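Local coordinates for extracellular invertase (Aspergillus kawachii, PDB 5XH8), which probably hydrolyses sucrose and related beta-fructofuranosides and transfers fructosyl units to make fructooligosaccharides such as 1-kestose, at residues Y164-F169 and G197-K202; W226-N231 and F245-G250. All blocks are in the same frame, centred on the assembly; numbering follows the deposited sequence.

Overall arrangement
Both contacts lie in the five-bladed beta-propeller domain of this family 32 glycoside hydrolase, and their centres are 9 Å apart. Contact 1 joins strands 166-176 and 191-199 of one blade; contact 2 ties the end of that blade's last strand, 219-227, to the start of the next blade at 247-248. Two polar links couple them: Thr167 OG1 lies 2.7 Å from Asn246 OD1, and Lys202 O lies 2.9 Å from Thr230 N. Glycerol, probably from the crystallisation liquor, approaches both, with the His200 and Thr230 side chains each about 3 Å from a glycerol. The sodium ion is more remote, about 13 Å from the Phe247 side chain.

Contact 1 (Y164-F169 and G197-K202); sequences YNVTAF and GGLHEK
Two backbone hydrogen bonds tie residues 165-167 to 198-200. His200 N donates to Asn165 O over 2.9 Å, with a nearly straight N-H...O angle of 167°. Thr167 N donates to Gly198 O at 3.0 Å, with an N-H...O angle of 160°. Weaker CA-H...O contacts supplement these bonds; the straightest runs from Gly197 CA to Ala168 O, 3.4 Å apart.

Between the two bonds Val166 and Leu199 form an antiparallel non-hydrogen-bonded pair. This is the start of the pairing between strands 166-176 and 191-199 in a four-stranded antiparallel propeller blade, where 166-176 is an outermost strand. The chain turns a corner at Thr167, whose OG1 hydrogen-bonds to Asn246.

Apolar contact gathers on Leu199 CD2, which lies 3.8 Å from Tyr164 CB and 3.9 Å from Val166 CG1. The Tyr164 and Leu199 side chains pass at a slant, with Tyr221 and Phe207 also touching the tyrosine.

At the imidazole of His200 the contacts are of another kind. Thr167 CG2, anti to its own carbonyl carbon, sits 3.8 Å above the ring centre on the normal, a CH-pi contact. The Asn165 amide plane is turned 26° from the ring, with OD1 3.3 Å from His200 CD2. His200 ND1 hydrogen-bonds to a glycerol.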
loop_
_atom_site.group_PDB
_atom_site.type_symbol
_atom_site.label_atom_id
_atom_site.label_comp_id
_atom_site.label_asym_id
_atom_site.label_seq_id
_atom_site.Cartn_x
_atom_site.Cartn_y
_atom_site.Cartn_z
ATOM N N TYR A 164 -7.737 -10.367 6.526
ATOM C CA TYR A 164 -7.127 -11.704 6.508
ATOM C C TYR A 164 -5.786 -11.638 7.225
ATOM O O TYR A 164 -4.977 -10.747 6.957
ATOM C CB TYR A 164 -6.931 -12.203 5.078
ATOM C CG TYR A 164 -8.162 -12.798 4.417
ATOM C CD1 TYR A 164 -9.466 -12.426 4.798
ATOM C CD2 TYR A 164 -8.026 -13.731 3.383
ATOM C CE1 TYR A 164 -10.588 -12.967 4.164
ATOM C CE2 TYR A 164 -9.149 -14.275 2.739
ATOM C CZ TYR A 164 -10.425 -13.895 3.139
ATOM O OH TYR A 164 -11.551 -14.425 2.529
ATOM N N ASN A 165 -5.574 -12.561 8.155
ATOM C CA ASN A 165 -4.355 -12.657 8.929
ATOM C C ASN A 165 -3.461 -13.708 8.250
ATOM O O ASN A 165 -3.421 -14.909 8.622
ATOM C CB ASN A 165 -4.712 -13.044 10.361
ATOM C CG ASN A 165 -3.498 -13.134 11.261
ATOM O OD1 ASN A 165 -2.405 -12.695 10.924
ATOM N ND2 ASN A 165 -3.693 -13.709 12.426
ATOM N N VAL A 166 -2.798 -13.261 7.190
ATOM C CA VAL A 166 -1.989 -14.150 6.364
ATOM C C VAL A 166 -0.672 -14.608 7.012
ATOM O O VAL A 166 -0.061 -13.861 7.762
ATOM C CB VAL A 166 -1.674 -13.519 5.003
ATOM C CG1 VAL A 166 -2.962 -13.333 4.210
ATOM C CG2 VAL A 166 -0.887 -12.209 5.168
ATOM N N THR A 167 -0.242 -15.834 6.687
ATOM C CA THR A 167 1.093 -16.331 7.004
ATOM C C THR A 167 2.146 -15.794 6.030
ATOM O O THR A 167 3.328 -15.676 6.387
ATOM C CB THR A 167 1.167 -17.862 6.929
ATOM O OG1 THR A 167 0.537 -18.331 5.729
ATOM C CG2 THR A 167 0.497 -18.501 8.160
ATOM N N ALA A 168 1.681 -15.519 4.812
ATOM C CA ALA A 168 2.458 -15.113 3.662
ATOM C C ALA A 168 1.475 -14.713 2.585
ATOM O O ALA A 168 0.328 -15.208 2.557
ATOM C CB ALA A 168 3.307 -16.267 3.137
ATOM N N PHE A 169 1.939 -13.849 1.679
ATOM C CA PHE A 169 1.125 -13.338 0.588
ATOM C C PHE A 169 2.010 -12.876 -0.579
ATOM O O PHE A 169 2.246 -11.681 -0.768
ATOM C CB PHE A 169 0.243 -12.210 1.117
ATOM C CG PHE A 169 -0.819 -11.767 0.160
ATOM C CD1 PHE A 169 -1.902 -12.577 -0.110
ATOM C CD2 PHE A 169 -0.761 -10.526 -0.421
ATOM C CE1 PHE A 169 -2.883 -12.173 -0.998
ATOM C CE2 PHE A 169 -1.747 -10.105 -1.299
ATOM C CZ PHE A 169 -2.817 -10.932 -1.581
ATOM N N GLY A 197 0.285 -18.535 -0.047
ATOM C CA GLY A 197 0.640 -18.378 1.367
ATOM C C GLY A 197 -0.249 -19.240 2.237
ATOM O O GLY A 197 -0.237 -20.472 2.125
ATOM N N GLY A 198 -1.028 -18.579 3.080
ATOM C CA GLY A 198 -1.952 -19.247 3.989
ATOM C C GLY A 198 -2.519 -18.272 4.991
ATOM O O GLY A 198 -2.284 -17.054 4.896
ATOM N N LEU A 199 -3.249 -18.809 5.959
ATOM C CA LEU A 199 -3.855 -18.015 7.014
ATOM C C LEU A 199 -3.464 -18.600 8.364
ATOM O O LEU A 199 -3.481 -19.816 8.552
ATOM C CB LEU A 199 -5.381 -17.988 6.859
ATOM C CG LEU A 199 -5.955 -17.262 5.658
ATOM C CD1 LEU A 199 -7.474 -17.468 5.552
ATOM C CD2 LEU A 199 -5.643 -15.772 5.726
ATOM N N HIS A 200 -3.091 -17.726 9.288
ATOM C CA HIS A 200 -2.725 -18.135 10.633
ATOM C C HIS A 200 -3.908 -18.883 11.276
ATOM O O HIS A 200 -5.061 -18.484 11.105
ATOM C CB HIS A 200 -2.348 -16.923 11.485
ATOM C CG HIS A 200 -0.987 -16.376 11.191
ATOM N ND1 HIS A 200 0.153 -16.873 11.777
ATOM C CD2 HIS A 200 -0.581 -15.365 10.382
ATOM C CE1 HIS A 200 1.203 -16.202 11.338
ATOM N NE2 HIS A 200 0.786 -15.286 10.486
ATOM N N GLU A 201 -3.605 -19.982 11.969
ATOM C CA GLU A 201 -4.621 -20.843 12.614
ATOM C C GLU A 201 -5.631 -21.473 11.670
ATOM O O GLU A 201 -6.652 -21.951 12.136
ATOM C CB GLU A 201 -5.442 -20.084 13.687
ATOM C CG GLU A 201 -4.720 -19.048 14.503
ATOM C CD GLU A 201 -3.432 -19.553 15.056
ATOM O OE1 GLU A 201 -3.378 -20.732 15.473
ATOM O OE2 GLU A 201 -2.480 -18.773 15.063
ATOM N N LYS A 202 -5.400 -21.453 10.360
ATOM C CA LYS A 202 -6.295 -22.120 9.442
ATOM C C LYS A 202 -5.493 -23.071 8.574
ATOM O O LYS A 202 -5.752 -24.276 8.606
ATOM C CB LYS A 202 -7.081 -21.122 8.611
ATOM C CG LYS A 202 -7.966 -20.207 9.436
ATOM C CD LYS A 202 -8.834 -19.348 8.524
ATOM C CE LYS A 202 -9.396 -18.099 9.208
ATOM N NZ LYS A 202 -10.880 -18.139 9.359
#

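Contact 2 (W226-N231 and F245-G250); sequences WHEPTN and FNFETG
Trp226 and Phe247 meet ring to ring where the last strand of one propeller blade, 219-227, faces the short strand 247-248 that opens the next. Their side chains cross at about a right angle, yet the planes of the indole six-membered ring and the phenyl are only 34° apart, an oblique pairing with centroids separated by 4.7 Å. Phe247 CE2 lies over one indole face, offset toward the rim, and is 3.7 Å from Trp226 CZ3; Phe247 CZ lies equally close to Trp226 CH2. The CA-CB bond of Trp226 points toward 245-250, and CG stands anti to the backbone N. Trp243 and Phe304 add edge-to-face contacts to the indole.

Phe245 receives Asn231 over one face: Asn231 CB is 4.2 Å from the ring centroid, a CH-pi contact offset toward the rim. The Asn231 amide plane is inclined 27° to the phenyl. Thr230 crosses Phe245 at about a right angle and brings CG2 to 3.6 Å from Phe245 CD2, while Trp125 stacks on the same ring.

No hydrogen bond spans the two segments. Within 226-231, however, Trp226 NE1 donates to the anti side of Glu228 OE2 at 2.8 Å, the acceptor lying only 15° out of the indole plane.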
loop_
_atom_site.group_PDB
_atom_site.type_symbol
_atom_site.label_atom_id
_atom_site.label_comp_id
_atom_site.label_asym_id
_atom_site.label_seq_id
_atom_site.Cartn_x
_atom_site.Cartn_y
_atom_site.Cartn_z
ATOM N N TRP A 226 -7.939 -23.016 -3.443
ATOM C CA TRP A 226 -7.408 -24.222 -2.831
ATOM C C TRP A 226 -6.831 -23.852 -1.477
ATOM O O TRP A 226 -6.021 -22.908 -1.368
ATOM C CB TRP A 226 -6.326 -24.874 -3.720
ATOM C CG TRP A 226 -5.729 -26.135 -3.137
ATOM C CD1 TRP A 226 -6.388 -27.099 -2.401
ATOM C CD2 TRP A 226 -4.380 -26.595 -3.270
ATOM N NE1 TRP A 226 -5.520 -28.093 -2.036
ATOM C CE2 TRP A 226 -4.284 -27.824 -2.558
ATOM C CE3 TRP A 226 -3.239 -26.092 -3.912
ATOM C CZ2 TRP A 226 -3.092 -28.550 -2.464
ATOM C CZ3 TRP A 226 -2.041 -26.805 -3.807
ATOM C CH2 TRP A 226 -1.985 -28.034 -3.091
ATOM N N HIS A 227 -7.268 -24.559 -0.440
ATOM C CA HIS A 227 -6.729 -24.384 0.887
ATOM C C HIS A 227 -6.816 -25.709 1.634
ATOM O O HIS A 227 -7.637 -26.540 1.312
ATOM C CB HIS A 227 -7.483 -23.261 1.625
ATOM C CG HIS A 227 -8.934 -23.561 1.844
ATOM N ND1 HIS A 227 -9.402 -24.170 2.989
ATOM C CD2 HIS A 227 -10.012 -23.385 1.042
ATOM C CE1 HIS A 227 -10.708 -24.334 2.894
ATOM N NE2 HIS A 227 -11.102 -23.876 1.718
ATOM N N GLU A 228 -5.938 -25.909 2.607
ATOM C CA GLU A 228 -5.890 -27.141 3.381
ATOM C C GLU A 228 -5.656 -26.774 4.828
ATOM O O GLU A 228 -5.068 -25.720 5.109
ATOM C CB GLU A 228 -4.744 -28.036 2.910
ATOM C CG GLU A 228 -4.829 -28.490 1.470
ATOM C CD GLU A 228 -5.915 -29.521 1.215
ATOM O OE1 GLU A 228 -6.511 -30.036 2.179
ATOM O OE2 GLU A 228 -6.169 -29.796 0.027
ATOM N N PRO A 229 -6.114 -27.630 5.767
ATOM C CA PRO A 229 -5.854 -27.388 7.184
ATOM C C PRO A 229 -4.368 -27.416 7.514
ATOM O O PRO A 229 -3.611 -28.181 6.899
ATOM C CB PRO A 229 -6.547 -28.578 7.895
ATOM C CG PRO A 229 -7.551 -29.065 6.926
ATOM C CD PRO A 229 -6.959 -28.823 5.560
ATOM N N THR A 230 -3.972 -26.604 8.487
ATOM C CA THR A 230 -2.580 -26.504 8.922
ATOM C C THR A 230 -1.911 -27.861 9.139
ATOM O O THR A 230 -2.358 -28.665 9.950
ATOM C CB THR A 230 -2.475 -25.706 10.233
ATOM O OG1 THR A 230 -3.128 -24.452 10.075
ATOM C CG2 THR A 230 -1.049 -25.467 10.609
ATOM N N ASN A 231 -0.830 -28.093 8.399
ATOM C CA ASN A 231 -0.000 -29.289 8.516
ATOM C C ASN A 231 -0.733 -30.605 8.254
ATOM O O ASN A 231 -0.332 -31.646 8.747
ATOM C CB ASN A 231 0.735 -29.321 9.861
ATOM C CG ASN A 231 2.031 -30.108 9.797
ATOM O OD1 ASN A 231 2.643 -30.261 8.740
ATOM N ND2 ASN A 231 2.453 -30.623 10.931
ATOM N N PHE A 245 2.792 -25.787 6.673
ATOM C CA PHE A 245 2.332 -24.540 7.314
ATOM C C PHE A 245 2.109 -23.346 6.409
ATOM O O PHE A 245 1.537 -22.347 6.841
ATOM C CB PHE A 245 3.279 -24.182 8.425
ATOM C CG PHE A 245 3.286 -25.183 9.556
ATOM C CD1 PHE A 245 4.105 -26.303 9.508
ATOM C CD2 PHE A 245 2.479 -24.995 10.675
ATOM C CE1 PHE A 245 4.129 -27.218 10.553
ATOM C CE2 PHE A 245 2.488 -25.911 11.731
ATOM C CZ PHE A 245 3.318 -27.021 11.670
ATOM N N ASN A 246 2.557 -23.435 5.160
ATOM C CA ASN A 246 2.466 -22.309 4.223
ATOM C C ASN A 246 2.786 -22.817 2.824
ATOM O O ASN A 246 3.653 -23.655 2.680
ATOM C CB ASN A 246 3.465 -21.214 4.635
ATOM C CG ASN A 246 3.296 -19.948 3.835
ATOM O OD1 ASN A 246 2.253 -19.293 3.895
ATOM N ND2 ASN A 246 4.325 -19.590 3.085
ATOM N N PHE A 247 2.060 -22.342 1.814
ATOM C CA PHE A 247 2.382 -22.620 0.419
ATOM C C PHE A 247 3.217 -21.468 -0.186
ATOM O O PHE A 247 2.969 -20.300 0.110
ATOM C CB PHE A 247 1.128 -22.759 -0.457
ATOM C CG PHE A 247 0.290 -24.001 -0.217
ATOM C CD1 PHE A 247 0.775 -25.134 0.446
ATOM C CD2 PHE A 247 -1.009 -24.030 -0.710
ATOM C CE1 PHE A 247 -0.040 -26.245 0.638
ATOM C CE2 PHE A 247 -1.824 -25.152 -0.524
ATOM C CZ PHE A 247 -1.328 -26.257 0.141
ATOM N N GLU A 248 4.164 -21.841 -1.054
ATOM C CA GLU A 248 5.057 -20.917 -1.768
ATOM C C GLU A 248 5.072 -21.288 -3.256
ATOM O O GLU A 248 4.766 -22.434 -3.629
ATOM C CB GLU A 248 6.470 -21.014 -1.192
ATOM C CG GLU A 248 6.566 -20.643 0.300
ATOM C CD GLU A 248 7.973 -20.296 0.714
ATOM O OE1 GLU A 248 8.760 -21.242 0.970
ATOM O OE2 GLU A 248 8.304 -19.069 0.719
ATOM N N THR A 249 5.400 -20.305 -4.090
ATOM C CA THR A 249 5.653 -20.472 -5.536
ATOM C C THR A 249 4.633 -21.339 -6.286
ATOM O O THR A 249 4.994 -22.174 -7.138
ATOM C CB THR A 249 7.090 -20.984 -5.805
ATOM O OG1 THR A 249 7.236 -22.323 -5.323
ATOM C CG2 THR A 249 8.097 -20.081 -5.116
ATOM N N GLY A 250 3.360 -21.119 -5.959
ATOM C CA GLY A 250 2.253 -21.781 -6.635
ATOM C C GLY A 250 2.274 -21.468 -8.118
ATOM O O GLY A 250 2.235 -20.310 -8.480
#